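Local coordinates for cell division control protein 13 (Saccharomyces cerevisiae, PDB 4HCE) that probably acts in telomere maintenance, through an OB2 domain whose dimerization is required for productive binding of Stn1, at residues D99-D111 with M120-T132. Numbering follows the deposited sequence.
Sequences DRISVEVERILWD and MAVWSLKNISTDT
Arg107 lies over one face of the Trp123 ring. Its CB sits 3.7 Å from Trp123 CZ3. CG is near Val122 O. A bend at chi2 (64°) carries CD over the six-membered ring, 3.8 Å from its centroid, in a CH-pi contact. NE passes Ala121 CB and bonds to the backbone O of Ala11. CZ lies 4.3 Å from the centroid of the five-membered ring, a cation-pi contact, with the guanidinium plane tilted 42° from the ring. NH1 comes closest, 3.2 Å from Trp123 CD1. NH2 lies beside Ala121 CB and O. Val105 CG2 packs at 3.4 Å against Trp123 CE3. Val57 and Val59 of the second subunit pack on Ala121 and Arg107.

Trp110, Met120 and Val122 meet on the other face of the sheet, where Trp110 CZ3 is 3.7 Å from Met120 CE. At the bulge, Asn127 ND2 donates to Glu104 OE2 at 3.0 Å, from above the carboxylate plane. The other oxygen, OE1, forms a salt bridge with Arg18.

Glu104 O accepts from both Lys126 N and Asn127 N. This is a classic beta bulge, which shifts the register by one. The segments form the antiparallel hairpin of strands 101-110 and 120-129, the last two strands of this OB fold.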
loop_
_atom_site.group_PDB
_atom_site.type_symbol
_atom_site.label_atom_id
_atom_site.label_comp_id
_atom_site.label_asym_id
_atom_site.label_seq_id
_atom_site.Cartn_x
_atom_site.Cartn_y
_atom_site.Cartn_z
ATOM N N ASP B 99 20.719 5.228 -13.400
ATOM C CA ASP B 99 21.458 4.188 -12.711
ATOM C C ASP B 99 20.586 3.051 -12.239
ATOM O O ASP B 99 19.607 3.247 -11.521
ATOM C CB ASP B 99 22.188 4.759 -11.508
ATOM C CG ASP B 99 23.119 5.890 -11.873
ATOM O OD1 ASP B 99 22.739 6.774 -12.674
ATOM O OD2 ASP B 99 24.236 5.885 -11.333
ATOM N N ARG B 100 21.000 1.855 -12.607
ATOM C CA ARG B 100 20.277 0.661 -12.273
ATOM C C ARG B 100 20.503 0.186 -10.851
ATOM O O ARG B 100 21.529 0.485 -10.216
ATOM C CB ARG B 100 20.592 -0.404 -13.305
ATOM C CG ARG B 100 20.172 0.168 -14.649
ATOM C CD ARG B 100 20.102 -0.867 -15.696
ATOM N NE ARG B 100 18.942 -1.754 -15.613
ATOM C CZ ARG B 100 17.748 -1.512 -16.126
ATOM N NH1 ARG B 100 17.465 -0.337 -16.683
ATOM N NH2 ARG B 100 16.827 -2.468 -16.070
ATOM N N ILE B 101 19.496 -0.520 -10.354
ATOM C CA ILE B 101 19.454 -0.944 -8.976
ATOM C C ILE B 101 19.209 -2.432 -8.944
ATOM O O ILE B 101 18.519 -2.983 -9.801
ATOM C CB ILE B 101 18.388 -0.145 -8.166
ATOM C CG1 ILE B 101 19.030 1.121 -7.598
ATOM C CG2 ILE B 101 17.908 -0.899 -6.939
ATOM C CD1 ILE B 101 18.800 2.359 -8.412
ATOM N N SER B 102 19.807 -3.075 -7.955
ATOM C CA SER B 102 19.597 -4.470 -7.733
ATOM C C SER B 102 19.152 -4.678 -6.289
ATOM O O SER B 102 19.771 -4.130 -5.360
ATOM C CB SER B 102 20.897 -5.223 -8.013
ATOM O OG SER B 102 20.654 -6.613 -7.894
ATOM N N VAL B 103 18.101 -5.471 -6.092
ATOM C CA VAL B 103 17.555 -5.695 -4.751
ATOM C C VAL B 103 17.334 -7.190 -4.496
ATOM O O VAL B 103 17.067 -7.976 -5.419
ATOM C CB VAL B 103 16.215 -4.928 -4.518
ATOM C CG1 VAL B 103 16.402 -3.421 -4.622
ATOM C CG2 VAL B 103 15.141 -5.381 -5.493
ATOM N N GLU B 104 17.460 -7.591 -3.244
ATOM C CA GLU B 104 16.928 -8.871 -2.843
ATOM C C GLU B 104 15.741 -8.567 -1.982
ATOM O O GLU B 104 15.833 -7.760 -1.069
ATOM C CB GLU B 104 17.944 -9.715 -2.088
ATOM C CG GLU B 104 18.830 -10.491 -3.028
ATOM C CD GLU B 104 19.897 -11.279 -2.318
ATOM O OE1 GLU B 104 20.758 -11.848 -3.035
ATOM O OE2 GLU B 104 19.876 -11.323 -1.059
ATOM N N VAL B 105 14.624 -9.204 -2.290
ATOM C CA VAL B 105 13.405 -8.982 -1.537
ATOM C C VAL B 105 12.987 -10.295 -0.904
ATOM O O VAL B 105 13.273 -11.379 -1.444
ATOM C CB VAL B 105 12.268 -8.359 -2.389
ATOM C CG1 VAL B 105 12.670 -6.975 -2.876
ATOM C CG2 VAL B 105 11.890 -9.238 -3.578
ATOM N N GLU B 106 12.319 -10.185 0.246
ATOM C CA GLU B 106 11.908 -11.336 0.999
ATOM C C GLU B 106 10.443 -11.217 1.332
ATOM O O GLU B 106 10.010 -10.196 1.841
ATOM C CB GLU B 106 12.719 -11.450 2.283
ATOM C CG GLU B 106 12.449 -12.745 3.023
ATOM C CD GLU B 106 13.267 -12.918 4.296
ATOM O OE1 GLU B 106 13.145 -14.011 4.885
ATOM O OE2 GLU B 106 14.018 -11.996 4.721
ATOM N N ARG B 107 9.701 -12.288 1.052
ATOM C CA ARG B 107 8.289 -12.368 1.312
ATOM C C ARG B 107 8.119 -12.656 2.811
ATOM O O ARG B 107 8.543 -13.721 3.302
ATOM C CB ARG B 107 7.695 -13.524 0.486
ATOM C CG ARG B 107 6.188 -13.507 0.374
ATOM C CD ARG B 107 5.788 -12.251 -0.392
ATOM N NE ARG B 107 4.415 -12.318 -0.842
ATOM C CZ ARG B 107 3.733 -11.309 -1.359
ATOM N NH1 ARG B 107 4.280 -10.106 -1.503
ATOM N NH2 ARG B 107 2.489 -11.522 -1.735
ATOM N N ILE B 108 7.498 -11.723 3.530
ATOM C CA ILE B 108 7.316 -11.868 4.979
ATOM C C ILE B 108 5.834 -11.760 5.344
ATOM O O ILE B 108 5.032 -11.198 4.597
ATOM C CB ILE B 108 8.121 -10.807 5.786
ATOM C CG1 ILE B 108 7.701 -9.379 5.390
ATOM C CG2 ILE B 108 9.630 -11.007 5.641
ATOM C CD1 ILE B 108 8.110 -8.336 6.418
ATOM N N LEU B 109 5.486 -12.328 6.489
ATOM C CA LEU B 109 4.191 -12.124 7.096
ATOM C C LEU B 109 4.370 -10.917 7.991
ATOM O O LEU B 109 5.111 -10.947 8.988
ATOM C CB LEU B 109 3.763 -13.352 7.892
ATOM C CG LEU B 109 2.443 -13.279 8.653
ATOM C CD1 LEU B 109 1.250 -13.292 7.715
ATOM C CD2 LEU B 109 2.367 -14.438 9.632
ATOM N N TRP B 110 3.729 -9.835 7.588
ATOM C CA TRP B 110 3.929 -8.563 8.208
ATOM C C TRP B 110 2.757 -8.341 9.099
ATOM O O TRP B 110 1.657 -8.012 8.646
ATOM C CB TRP B 110 4.048 -7.506 7.130
ATOM C CG TRP B 110 4.228 -6.106 7.646
ATOM C CD1 TRP B 110 4.988 -5.683 8.736
ATOM C CD2 TRP B 110 3.641 -4.881 7.089
ATOM N NE1 TRP B 110 4.904 -4.326 8.893
ATOM C CE2 TRP B 110 4.112 -3.781 7.937
ATOM C CE3 TRP B 110 2.797 -4.597 6.012
ATOM C CZ2 TRP B 110 3.747 -2.459 7.694
ATOM C CZ3 TRP B 110 2.441 -3.259 5.774
ATOM C CH2 TRP B 110 2.907 -2.216 6.595
ATOM N N ASP B 111 2.981 -8.577 10.385
ATOM C CA ASP B 111 1.915 -8.548 11.364
ATOM C C ASP B 111 2.056 -7.308 12.242
ATOM O O ASP B 111 2.900 -7.245 13.142
ATOM C CB ASP B 111 1.889 -9.838 12.169
ATOM C CG ASP B 111 0.493 -10.270 12.481
ATOM O OD1 ASP B 111 -0.149 -9.586 13.289
ATOM O OD2 ASP B 111 0.023 -11.270 11.905
ATOM N N MET B 120 -0.424 -9.438 6.782
ATOM C CA MET B 120 -0.488 -9.651 5.336
ATOM C C MET B 120 0.855 -10.065 4.780
ATOM O O MET B 120 1.872 -9.888 5.433
ATOM C CB MET B 120 -1.086 -8.448 4.590
ATOM C CG MET B 120 -0.578 -7.089 5.003
ATOM S SD MET B 120 -1.796 -5.837 4.538
ATOM C CE MET B 120 -1.074 -4.403 5.326
ATOM N N ALA B 121 0.856 -10.661 3.592
ATOM C CA ALA B 121 2.125 -11.040 2.954
ATOM C C ALA B 121 2.587 -9.848 2.146
ATOM O O ALA B 121 1.834 -9.310 1.365
ATOM C CB ALA B 121 1.969 -12.259 2.060
ATOM N N VAL B 122 3.822 -9.422 2.366
ATOM C CA VAL B 122 4.387 -8.307 1.626
ATOM C C VAL B 122 5.820 -8.679 1.278
ATOM O O VAL B 122 6.384 -9.619 1.862
ATOM C CB VAL B 122 4.369 -6.999 2.452
ATOM C CG1 VAL B 122 2.931 -6.560 2.777
ATOM C CG2 VAL B 122 5.172 -7.161 3.737
ATOM N N TRP B 123 6.385 -7.950 0.313
ATOM C CA TRP B 123 7.801 -7.990 0.038
ATOM C C TRP B 123 8.529 -7.011 0.924
ATOM O O TRP B 123 8.185 -5.826 0.980
ATOM C CB TRP B 123 8.049 -7.639 -1.432
ATOM C CG TRP B 123 7.614 -8.734 -2.366
ATOM C CD1 TRP B 123 6.547 -8.725 -3.259
ATOM C CD2 TRP B 123 8.224 -10.065 -2.510
ATOM N NE1 TRP B 123 6.462 -9.921 -3.936
ATOM C CE2 TRP B 123 7.452 -10.760 -3.552
ATOM C CE3 TRP B 123 9.293 -10.711 -1.921
ATOM C CZ2 TRP B 123 7.757 -12.055 -3.949
ATOM C CZ3 TRP B 123 9.599 -12.008 -2.337
ATOM C CH2 TRP B 123 8.836 -12.671 -3.310
ATOM N N SER B 124 9.551 -7.469 1.630
ATOM C CA SER B 124 10.384 -6.523 2.348
ATOM C C SER B 124 11.799 -6.469 1.804
ATOM O O SER B 124 12.275 -7.442 1.244
ATOM C CB SER B 124 10.429 -6.852 3.829
ATOM O OG SER B 124 11.108 -8.068 3.977
ATOM N N LEU B 125 12.470 -5.340 2.003
ATOM C CA LEU B 125 13.796 -5.148 1.464
ATOM C C LEU B 125 14.848 -5.910 2.239
ATOM O O LEU B 125 15.173 -5.555 3.360
ATOM C CB LEU B 125 14.163 -3.658 1.452
ATOM C CG LEU B 125 15.452 -3.289 0.724
ATOM C CD1 LEU B 125 15.783 -4.320 -0.358
ATOM C CD2 LEU B 125 15.279 -1.919 0.103
ATOM N N LYS B 126 15.374 -6.972 1.638
ATOM C CA LYS B 126 16.452 -7.732 2.251
ATOM C C LYS B 126 17.810 -7.066 1.992
ATOM O O LYS B 126 18.578 -6.822 2.911
ATOM C CB LYS B 126 16.483 -9.165 1.752
ATOM C CG LYS B 126 17.337 -10.076 2.604
ATOM C CD LYS B 126 17.168 -11.522 2.166
ATOM C CE LYS B 126 17.641 -12.456 3.270
ATOM N NZ LYS B 126 19.061 -12.823 3.061
ATOM N N ASN B 127 18.110 -6.826 0.724
ATOM C CA ASN B 127 19.353 -6.190 0.324
ATOM C C ASN B 127 19.101 -5.234 -0.807
ATOM O O ASN B 127 18.155 -5.403 -1.570
ATOM C CB ASN B 127 20.372 -7.226 -0.125
ATOM C CG ASN B 127 20.961 -7.972 1.036
ATOM O OD1 ASN B 127 21.486 -7.366 1.983
ATOM N ND2 ASN B 127 20.865 -9.296 0.991
ATOM N N ILE B 128 19.975 -4.244 -0.911
ATOM C CA ILE B 128 19.920 -3.266 -1.989
ATOM C C ILE B 128 21.318 -2.817 -2.360
ATOM O O ILE B 128 22.144 -2.463 -1.503
ATOM C CB ILE B 128 19.048 -2.022 -1.663
ATOM C CG1 ILE B 128 19.021 -1.031 -2.859
ATOM C CG2 ILE B 128 19.534 -1.328 -0.394
ATOM C CD1 ILE B 128 17.777 -0.163 -2.922
ATOM N N SER B 129 21.557 -2.838 -3.661
ATOM C CA SER B 129 22.758 -2.309 -4.207
ATOM C C SER B 129 22.408 -1.253 -5.238
ATOM O O SER B 129 21.615 -1.483 -6.170
ATOM C CB SER B 129 23.591 -3.404 -4.836
ATOM O OG SER B 129 24.677 -2.784 -5.474
ATOM N N THR B 130 23.018 -0.092 -5.023
ATOM C CA THR B 130 22.937 1.090 -5.876
ATOM C C THR B 130 23.922 0.948 -7.048
ATOM O O THR B 130 24.171 1.892 -7.797
ATOM C CB THR B 130 23.177 2.358 -5.010
ATOM O OG1 THR B 130 21.911 2.908 -4.624
ATOM C CG2 THR B 130 24.015 3.416 -5.723
ATOM N N ASP B 131 24.461 -0.264 -7.178
ATOM C CA ASP B 131 25.179 -0.745 -8.354
ATOM C C ASP B 131 24.470 -2.023 -8.817
ATOM O O ASP B 131 23.389 -2.337 -8.325
ATOM C CB ASP B 131 26.612 -1.086 -7.966
ATOM C CG ASP B 131 27.422 0.129 -7.614
ATOM O OD1 ASP B 131 27.100 1.229 -8.106
ATOM O OD2 ASP B 131 28.394 -0.020 -6.844
ATOM N N THR B 132 24.993 -2.710 -9.827
ATOM C CA THR B 132 25.752 -2.085 -10.879
ATOM C C THR B 132 24.920 -2.420 -12.101
ATOM O O THR B 132 23.700 -2.536 -11.988
ATOM C CB THR B 132 27.180 -2.630 -11.009
ATOM O OG1 THR B 132 28.015 -1.612 -11.573
ATOM C CG2 THR B 132 27.219 -3.878 -11.883
HETATM O O HOH W 1 25.185 3.455 -10.040
HETATM O O HOH W 2 23.881 0.987 -11.164
HETATM O O HOH W 3 14.330 -8.865 5.028
#